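Local structure of oxysterol-binding protein homolog 3 (Saccharomyces cerevisiae, 4IC4) at residues G211-V223 against H232-S245. The protein transfers lipids between membranes through the cytosol in phosphoinositide-coupled directional transport, carrying the lipid in a hydrophobic pocket, and helps maintain intracellular sterol distribution. Residues are numbered along the deposited sequence; the frame is centred on the assembly and turned at random.
Sequences GERYMEPVNEFEV and HILFDKAGMFSGRS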
loop_
_atom_site.group_PDB
_atom_site.type_symbol
_atom_site.label_atom_id
_atom_site.label_comp_id
_atom_site.label_asym_id
_atom_site.label_seq_id
_atom_site.Cartn_x
_atom_site.Cartn_y
_atom_site.Cartn_z
ATOM N N GLY A 211 18.294 -18.086 -7.197
ATOM C CA GLY A 211 18.890 -16.768 -7.101
ATOM C C GLY A 211 18.135 -15.888 -6.129
ATOM O O GLY A 211 17.266 -16.361 -5.397
ATOM N N GLU A 212 18.467 -14.602 -6.122
ATOM C CA GLU A 212 17.818 -13.651 -5.233
ATOM C C GLU A 212 16.583 -13.051 -5.897
ATOM O O GLU A 212 16.678 -12.362 -6.913
ATOM C CB GLU A 212 18.801 -12.542 -4.845
ATOM C CG GLU A 212 18.256 -11.551 -3.832
ATOM C CD GLU A 212 19.321 -10.601 -3.314
ATOM O OE1 GLU A 212 20.313 -11.083 -2.725
ATOM O OE2 GLU A 212 19.165 -9.376 -3.492
ATOM N N ARG A 213 15.422 -13.332 -5.317
ATOM C CA ARG A 213 14.157 -12.826 -5.833
ATOM C C ARG A 213 14.143 -11.305 -5.783
ATOM O O ARG A 213 14.787 -10.702 -4.927
ATOM C CB ARG A 213 12.998 -13.372 -4.993
ATOM C CG ARG A 213 12.823 -14.879 -5.078
ATOM C CD ARG A 213 11.935 -15.402 -3.956
ATOM N NE ARG A 213 10.677 -14.669 -3.858
ATOM C CZ ARG A 213 9.735 -14.921 -2.954
ATOM N NH1 ARG A 213 9.906 -15.896 -2.068
ATOM N NH2 ARG A 213 8.625 -14.194 -2.930
ATOM N N TYR A 214 13.414 -10.690 -6.707
ATOM C CA TYR A 214 13.300 -9.236 -6.744
ATOM C C TYR A 214 12.096 -8.810 -7.573
ATOM O O TYR A 214 11.519 -9.606 -8.313
ATOM C CB TYR A 214 14.583 -8.604 -7.306
ATOM C CG TYR A 214 14.836 -8.846 -8.777
ATOM C CD1 TYR A 214 14.242 -8.045 -9.752
ATOM C CD2 TYR A 214 15.678 -9.876 -9.195
ATOM C CE1 TYR A 214 14.483 -8.263 -11.108
ATOM C CE2 TYR A 214 15.923 -10.103 -10.545
ATOM C CZ TYR A 214 15.325 -9.296 -11.495
ATOM O OH TYR A 214 15.567 -9.526 -12.830
ATOM N N MET A 215 11.713 -7.547 -7.432
ATOM C CA MET A 215 10.579 -7.007 -8.166
ATOM C C MET A 215 10.980 -5.789 -8.975
ATOM O O MET A 215 11.906 -5.065 -8.614
ATOM C CB MET A 215 9.461 -6.615 -7.202
ATOM C CG MET A 215 8.703 -7.786 -6.628
ATOM S SD MET A 215 7.529 -7.273 -5.361
ATOM C CE MET A 215 6.415 -6.242 -6.318
ATOM N N GLU A 216 10.271 -5.568 -10.074
ATOM C CA GLU A 216 10.537 -4.417 -10.923
ATOM C C GLU A 216 9.264 -4.044 -11.674
ATOM O O GLU A 216 8.456 -4.908 -12.027
ATOM C CB GLU A 216 11.662 -4.731 -11.920
ATOM C CG GLU A 216 11.273 -5.679 -13.043
ATOM C CD GLU A 216 12.433 -6.007 -13.970
ATOM O OE1 GLU A 216 12.176 -6.507 -15.086
ATOM O OE2 GLU A 216 13.600 -5.777 -13.583
ATOM N N PRO A 217 9.049 -2.741 -11.905
ATOM C CA PRO A 217 7.857 -2.299 -12.627
ATOM C C PRO A 217 8.060 -2.580 -14.110
ATOM O O PRO A 217 9.196 -2.667 -14.580
ATOM C CB PRO A 217 7.806 -0.805 -12.320
ATOM C CG PRO A 217 9.251 -0.445 -12.235
ATOM C CD PRO A 217 9.837 -1.589 -11.434
ATOM N N VAL A 218 6.964 -2.728 -14.842
ATOM C CA VAL A 218 7.045 -2.996 -16.273
ATOM C C VAL A 218 6.030 -2.174 -17.050
ATOM O O VAL A 218 5.115 -1.582 -16.475
ATOM C CB VAL A 218 6.802 -4.494 -16.588
ATOM C CG1 VAL A 218 7.902 -5.341 -15.973
ATOM C CG2 VAL A 218 5.438 -4.925 -16.064
ATOM N N ASN A 219 6.205 -2.140 -18.367
ATOM C CA ASN A 219 5.306 -1.411 -19.246
ATOM C C ASN A 219 5.236 0.074 -18.915
ATOM O O ASN A 219 6.259 0.712 -18.671
ATOM C CB ASN A 219 3.910 -2.041 -19.192
ATOM C CG ASN A 219 3.883 -3.448 -19.768
ATOM O OD1 ASN A 219 2.920 -4.191 -19.578
ATOM N ND2 ASN A 219 4.941 -3.814 -20.483
ATOM N N GLU A 220 4.026 0.620 -18.895
ATOM C CA GLU A 220 3.832 2.039 -18.628
ATOM C C GLU A 220 2.470 2.291 -17.993
ATOM O O GLU A 220 1.661 1.376 -17.850
ATOM C CB GLU A 220 3.909 2.809 -19.946
ATOM C CG GLU A 220 2.756 2.482 -20.889
ATOM C CD GLU A 220 3.188 2.354 -22.338
ATOM O OE1 GLU A 220 3.716 3.337 -22.899
ATOM O OE2 GLU A 220 2.998 1.263 -22.918
ATOM N N PHE A 221 2.228 3.541 -17.611
ATOM C CA PHE A 221 0.947 3.939 -17.038
ATOM C C PHE A 221 0.843 5.456 -17.111
ATOM O O PHE A 221 1.856 6.147 -17.250
ATOM C CB PHE A 221 0.791 3.421 -15.595
ATOM C CG PHE A 221 1.442 4.277 -14.545
ATOM C CD1 PHE A 221 0.682 5.168 -13.791
ATOM C CD2 PHE A 221 2.799 4.156 -14.273
ATOM C CE1 PHE A 221 1.264 5.922 -12.774
ATOM C CE2 PHE A 221 3.394 4.907 -13.259
ATOM C CZ PHE A 221 2.628 5.791 -12.507
ATOM N N GLU A 222 -0.378 5.972 -17.044
ATOM C CA GLU A 222 -0.576 7.408 -17.138
ATOM C C GLU A 222 -1.372 8.001 -15.987
ATOM O O GLU A 222 -2.200 7.334 -15.366
ATOM C CB GLU A 222 -1.276 7.761 -18.458
ATOM C CG GLU A 222 -0.610 7.183 -19.700
ATOM C CD GLU A 222 -1.158 7.776 -20.987
ATOM O OE1 GLU A 222 -2.395 7.806 -21.152
ATOM O OE2 GLU A 222 -0.349 8.210 -21.836
ATOM N N VAL A 223 -1.097 9.268 -15.707
ATOM C CA VAL A 223 -1.802 10.006 -14.677
ATOM C C VAL A 223 -2.584 11.053 -15.455
ATOM O O VAL A 223 -2.024 11.730 -16.317
ATOM C CB VAL A 223 -0.833 10.713 -13.715
ATOM C CG1 VAL A 223 -1.612 11.592 -12.745
ATOM C CG2 VAL A 223 -0.013 9.679 -12.962
ATOM N N HIS A 232 2.809 10.540 -18.894
ATOM C CA HIS A 232 3.089 9.198 -19.379
ATOM C C HIS A 232 4.390 8.688 -18.773
ATOM O O HIS A 232 5.466 9.218 -19.050
ATOM C CB HIS A 232 3.169 9.224 -20.909
ATOM C CG HIS A 232 3.354 7.878 -21.534
ATOM N ND1 HIS A 232 4.588 7.278 -21.658
ATOM C CD2 HIS A 232 2.459 7.014 -22.067
ATOM C CE1 HIS A 232 4.446 6.102 -22.243
ATOM N NE2 HIS A 232 3.164 5.918 -22.501
ATOM N N ILE A 233 4.284 7.660 -17.935
ATOM C CA ILE A 233 5.448 7.081 -17.275
ATOM C C ILE A 233 5.830 5.766 -17.936
ATOM O O ILE A 233 5.021 4.844 -18.002
ATOM C CB ILE A 233 5.174 6.802 -15.774
ATOM C CG1 ILE A 233 4.817 8.100 -15.048
ATOM C CG2 ILE A 233 6.396 6.179 -15.127
ATOM C CD1 ILE A 233 3.398 8.570 -15.270
ATOM N N LEU A 234 7.062 5.687 -18.428
ATOM C CA LEU A 234 7.544 4.472 -19.072
ATOM C C LEU A 234 8.760 3.927 -18.339
ATOM O O LEU A 234 9.737 4.640 -18.118
ATOM C CB LEU A 234 7.899 4.742 -20.540
ATOM C CG LEU A 234 8.932 5.824 -20.857
ATOM C CD1 LEU A 234 9.353 5.709 -22.313
ATOM C CD2 LEU A 234 8.352 7.200 -20.575
ATOM N N PHE A 235 8.694 2.657 -17.956
ATOM C CA PHE A 235 9.789 2.019 -17.243
ATOM C C PHE A 235 10.760 1.346 -18.207
ATOM O O PHE A 235 10.347 0.796 -19.229
ATOM C CB PHE A 235 9.227 0.995 -16.255
ATOM C CG PHE A 235 8.343 1.603 -15.204
ATOM C CD1 PHE A 235 8.895 2.294 -14.130
ATOM C CD2 PHE A 235 6.961 1.527 -15.313
ATOM C CE1 PHE A 235 8.079 2.904 -13.181
ATOM C CE2 PHE A 235 6.140 2.134 -14.369
ATOM C CZ PHE A 235 6.700 2.822 -13.303
ATOM N N ASP A 236 12.047 1.398 -17.879
ATOM C CA ASP A 236 13.076 0.790 -18.721
ATOM C C ASP A 236 12.833 -0.705 -18.865
ATOM O O ASP A 236 12.410 -1.366 -17.917
ATOM C CB ASP A 236 14.464 1.005 -18.118
ATOM C CG ASP A 236 14.909 2.452 -18.162
ATOM O OD1 ASP A 236 14.193 3.285 -18.754
ATOM O OD2 ASP A 236 15.987 2.752 -17.603
ATOM N N LYS A 237 13.106 -1.245 -20.048
ATOM C CA LYS A 237 12.913 -2.672 -20.259
ATOM C C LYS A 237 14.168 -3.445 -19.878
ATOM O O LYS A 237 15.276 -3.086 -20.270
ATOM C CB LYS A 237 12.552 -2.969 -21.716
ATOM C CG LYS A 237 12.258 -4.444 -21.956
ATOM C CD LYS A 237 11.793 -4.721 -23.374
ATOM C CE LYS A 237 11.533 -6.208 -23.573
ATOM N NZ LYS A 237 10.487 -6.725 -22.647
ATOM N N ALA A 238 13.981 -4.509 -19.104
ATOM C CA ALA A 238 15.088 -5.346 -18.663
ATOM C C ALA A 238 14.574 -6.753 -18.390
ATOM O O ALA A 238 13.640 -6.937 -17.609
ATOM C CB ALA A 238 15.714 -4.762 -17.404
ATOM N N GLY A 239 15.180 -7.745 -19.035
ATOM C CA GLY A 239 14.738 -9.112 -18.827
ATOM C C GLY A 239 15.706 -10.204 -19.242
ATOM O O GLY A 239 15.273 -11.285 -19.645
ATOM N N MET A 240 17.008 -9.944 -19.147
ATOM C CA MET A 240 17.988 -10.960 -19.519
ATOM C C MET A 240 19.443 -10.623 -19.204
ATOM O O MET A 240 20.284 -11.522 -19.146
ATOM C CB MET A 240 17.857 -11.298 -21.008
ATOM C CG MET A 240 18.755 -12.443 -21.459
ATOM S SD MET A 240 18.440 -12.972 -23.150
ATOM C CE MET A 240 17.237 -14.280 -22.874
ATOM N N PHE A 241 19.757 -9.348 -18.994
ATOM C CA PHE A 241 21.140 -8.986 -18.703
ATOM C C PHE A 241 21.319 -7.717 -17.874
ATOM O O PHE A 241 22.069 -7.710 -16.897
ATOM C CB PHE A 241 21.923 -8.858 -20.015
ATOM C CG PHE A 241 23.414 -8.932 -19.842
ATOM C CD1 PHE A 241 24.108 -7.918 -19.188
ATOM C CD2 PHE A 241 24.125 -10.028 -20.321
ATOM C CE1 PHE A 241 25.489 -7.995 -19.013
ATOM C CE2 PHE A 241 25.505 -10.115 -20.151
ATOM C CZ PHE A 241 26.188 -9.097 -19.495
ATOM N N SER A 242 20.637 -6.645 -18.263
ATOM C CA SER A 242 20.745 -5.369 -17.560
ATOM C C SER A 242 20.340 -5.425 -16.086
ATOM O O SER A 242 20.240 -4.388 -15.428
ATOM C CB SER A 242 19.911 -4.306 -18.281
ATOM O OG SER A 242 18.557 -4.705 -18.394
ATOM N N GLY A 243 20.116 -6.629 -15.570
ATOM C CA GLY A 243 19.727 -6.774 -14.178
ATOM C C GLY A 243 18.355 -6.187 -13.909
ATOM O O GLY A 243 17.529 -6.093 -14.816
ATOM N N ARG A 244 18.106 -5.792 -12.663
ATOM C CA ARG A 244 16.818 -5.214 -12.294
ATOM C C ARG A 244 16.591 -3.863 -12.966
ATOM O O ARG A 244 17.479 -3.010 -12.981
ATOM C CB ARG A 244 16.725 -5.038 -10.772
ATOM C CG ARG A 244 15.409 -4.409 -10.302
ATOM C CD ARG A 244 15.302 -4.352 -8.780
ATOM N NE ARG A 244 16.272 -3.442 -8.174
ATOM C CZ ARG A 244 16.403 -3.251 -6.863
ATOM N NH1 ARG A 244 15.623 -3.909 -6.008
ATOM N NH2 ARG A 244 17.316 -2.406 -6.404
ATOM N N SER A 245 15.402 -3.678 -13.528
ATOM C CA SER A 245 15.056 -2.419 -14.174
ATOM C C SER A 245 14.737 -1.396 -13.091
ATOM O O SER A 245 13.805 -1.587 -12.307
ATOM C CB SER A 245 13.835 -2.594 -15.077
ATOM O OG SER A 245 13.378 -1.333 -15.535
HETATM O O HOH W 1 15.093 -7.806 -14.716
HETATM O O HOH W 2 13.048 -5.260 -6.141
HETATM O O HOH W 3 10.393 -2.855 -17.028
HETATM O O HOH W 4 8.453 -0.644 -20.632
#
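The ring of Phe235 lies between Pro217, whose CB sits over the centre of one face 3.6 Å from the centroid, and CG2 of Ile233, set toward the rim of the opposite face. CG anti to the carbonyl carbon (chi1 -62°) brings the ring over Pro217, the side chains crossing at about a right angle, and the ring's CE2 meets the edge of Phe221 at CD2. One face of Phe221 takes a CH-pi contact from Ile233 CD1. The His232 ring has Glu220 OE1 and Glu222 OE2 at its edge; its NE2 gives Glu220 OE1 a short but bent, weak hydrogen bond (2.7 Å, N-H...O angle 121°), while Glu222 OE2 lies by CD2, its carboxylate upright to the ring.

Antiparallel pairing of 220-223 with 232-235 sets the register of the Phe221, Ile233 and His232 contacts: Phe221 and Ile233 form the hydrogen-bonded pair, and Phe235 N reaches Asn219 O. Beyond Phe235 the strand pairing ends, and water links Pro217 O and Asp236 O. Glu216 receives Ser245 N on OE2 at 2.8 Å and an N-H...O angle of 176°, the donor lying above the carboxylate plane; its OE1 pairs with Lys206. Another water joins Glu216 OE2, Gly243 O and Tyr214 OH. The aliphatic part of Arg244 slides past the Tyr214 ring, while its guanidinium reaches Arg110 O and Glu246.

Replacing Phe235 by an alanine is likely to leave Pro217 CB without an aromatic face and to open a gap between it, Ile233 CG2 and Phe221. In this hairpin of the ORD beta barrel, Phe221 and Ile233 pack on helix 94-104 and Phe235 touches Phe248 of adjacent strand 247-253, whereas His232, Glu220 and Glu222 lie on the other face; the Glu216 carboxylate takes the Ser245 N-H, and ordered waters bridge polar groups.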